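Local coordinates for putative peptidyl-arginine deiminase family protein (Campylobacter jejuni subsp. jejuni serotype O:2, PDB 6B10) that probably acts as an agmatine deiminase, hydrolysing agmatine to N-carbamoylputrescine on the route to putrescine and polyamines, at residues A104-T108 with E184-L188. Residues are numbered along the deposited sequence.
Sequences ALDFT and EIFGL. With K (potassium ion), chain E.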
loop_
_atom_site.group_PDB
_atom_site.type_symbol
_atom_site.label_atom_id
_atom_site.label_comp_id
_atom_site.label_asym_id
_atom_site.label_seq_id
_atom_site.Cartn_x
_atom_site.Cartn_y
_atom_site.Cartn_z
ATOM N N ALA A 104 -8.033 -13.728 5.390
ATOM C CA ALA A 104 -6.800 -13.261 4.783
ATOM C C ALA A 104 -6.397 -14.170 3.634
ATOM O O ALA A 104 -6.497 -15.395 3.733
ATOM C CB ALA A 104 -5.693 -13.196 5.821
ATOM N N LEU A 105 -5.932 -13.555 2.550
ATOM C CA LEU A 105 -5.507 -14.275 1.360
ATOM C C LEU A 105 -3.996 -14.169 1.220
ATOM O O LEU A 105 -3.419 -13.101 1.441
ATOM C CB LEU A 105 -6.188 -13.700 0.112
ATOM C CG LEU A 105 -7.704 -13.490 0.174
ATOM C CD1 LEU A 105 -8.203 -12.946 -1.153
ATOM C CD2 LEU A 105 -8.443 -14.770 0.529
ATOM N N ASP A 106 -3.364 -15.282 0.860
ATOM C CA ASP A 106 -1.922 -15.333 0.633
ATOM C C ASP A 106 -1.708 -15.668 -0.839
ATOM O O ASP A 106 -1.782 -16.825 -1.245
ATOM C CB ASP A 106 -1.270 -16.379 1.555
ATOM C CG ASP A 106 0.247 -16.493 1.370
ATOM O OD1 ASP A 106 0.876 -15.591 0.773
ATOM O OD2 ASP A 106 0.818 -17.503 1.832
ATOM N N PHE A 107 -1.480 -14.631 -1.638
ATOM C CA PHE A 107 -1.166 -14.794 -3.052
ATOM C C PHE A 107 0.284 -15.234 -3.205
ATOM O O PHE A 107 1.101 -15.003 -2.314
ATOM C CB PHE A 107 -1.405 -13.483 -3.793
ATOM C CG PHE A 107 -2.851 -13.096 -3.863
ATOM C CD1 PHE A 107 -3.442 -12.362 -2.841
ATOM C CD2 PHE A 107 -3.630 -13.482 -4.946
ATOM C CE1 PHE A 107 -4.784 -12.015 -2.904
ATOM C CE2 PHE A 107 -4.966 -13.134 -5.015
ATOM C CZ PHE A 107 -5.544 -12.398 -3.994
ATOM N N THR A 108 0.611 -15.869 -4.320
ATOM C CA THR A 108 1.982 -16.313 -4.540
ATOM C C THR A 108 2.830 -15.136 -5.025
ATOM O O THR A 108 2.429 -14.400 -5.924
ATOM C CB THR A 108 2.047 -17.502 -5.514
ATOM O OG1 THR A 108 1.378 -17.172 -6.735
ATOM C CG2 THR A 108 1.377 -18.723 -4.890
ATOM N N GLU A 184 -13.661 -12.508 -9.575
ATOM C CA GLU A 184 -14.171 -13.628 -8.793
ATOM C C GLU A 184 -13.523 -13.699 -7.420
ATOM O O GLU A 184 -14.201 -13.959 -6.426
ATOM C CB GLU A 184 -13.964 -14.942 -9.549
ATOM C CG GLU A 184 -14.879 -15.059 -10.753
ATOM C CD GLU A 184 -14.510 -16.197 -11.671
ATOM O OE1 GLU A 184 -13.472 -16.856 -11.432
ATOM O OE2 GLU A 184 -15.270 -16.427 -12.638
ATOM N N ILE A 185 -12.217 -13.457 -7.377
ATOM C CA ILE A 185 -11.462 -13.477 -6.128
ATOM C C ILE A 185 -11.897 -12.368 -5.167
ATOM O O ILE A 185 -11.990 -12.586 -3.963
ATOM C CB ILE A 185 -9.953 -13.320 -6.399
ATOM C CG1 ILE A 185 -9.407 -14.560 -7.114
ATOM C CG2 ILE A 185 -9.195 -13.101 -5.098
ATOM C CD1 ILE A 185 -8.067 -14.350 -7.785
ATOM N N PHE A 186 -12.143 -11.173 -5.698
ATOM C CA PHE A 186 -12.444 -10.020 -4.853
ATOM C C PHE A 186 -13.925 -9.603 -4.876
ATOM O O PHE A 186 -14.290 -8.579 -4.301
ATOM C CB PHE A 186 -11.533 -8.848 -5.250
ATOM C CG PHE A 186 -10.102 -9.032 -4.840
ATOM C CD1 PHE A 186 -9.733 -8.934 -3.505
ATOM C CD2 PHE A 186 -9.118 -9.294 -5.784
ATOM C CE1 PHE A 186 -8.415 -9.107 -3.116
ATOM C CE2 PHE A 186 -7.797 -9.465 -5.404
ATOM C CZ PHE A 186 -7.445 -9.373 -4.068
ATOM N N GLY A 187 -14.772 -10.397 -5.526
ATOM C CA GLY A 187 -16.196 -10.087 -5.623
ATOM C C GLY A 187 -16.483 -8.758 -6.295
ATOM O O GLY A 187 -17.352 -8.004 -5.873
ATOM N N LEU A 188 -15.756 -8.472 -7.358
ATOM C CA LEU A 188 -15.813 -7.154 -7.988
ATOM C C LEU A 188 -16.867 -7.082 -9.087
ATOM O O LEU A 188 -17.163 -8.082 -9.727
ATOM C CB LEU A 188 -14.444 -6.806 -8.573
ATOM C CG LEU A 188 -13.285 -6.856 -7.583
ATOM C CD1 LEU A 188 -11.956 -6.820 -8.314
ATOM C CD2 LEU A 188 -13.389 -5.705 -6.601
HETATM K K K E . 2.125 -13.477 -0.597
HETATM O O HOH W 1 1.965 -11.372 -2.729
#
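A small apolar helix-on-sheet contact joins strand 101-108, an inner strand of a four-stranded mixed sheet, to the C-terminal end of helix 175-186 in this pentein-fold (alpha/beta-propeller) protein of the Porphyromonas-type peptidyl-arginine deiminase family. Only 153 Å² is buried in total, and no hydrogen bond crosses. Strand alternation sends Leu-105 and Phe-107 toward the helix, and Leu-105 CD1 lies 4.1 Å from Ile-185 CG2. Ile-185 CG2 also meets the edge of the Phe-107 ring, 3.9 Å from CZ. The rings of Phe-107 and Phe-186 have planes at 23° and centroids 5.8 Å apart, slid so far that they barely overlap; their CZ atoms approach to 3.6 Å. Phe-186 also meets Phe-151 and Ile-96, continuing the apolar layer. Gly-187 then leaves the right-handed helical region with phi 59°, which favours glycine, and turns the chain. Asp-106 CA-to-CB points away from the helix; beside the strand on that side, potassium is bound by Phe-91 O, a water, Asp-106 OD1 (K to OD1 2.8 Å) and Phe-107 O (K to O 2.5 Å).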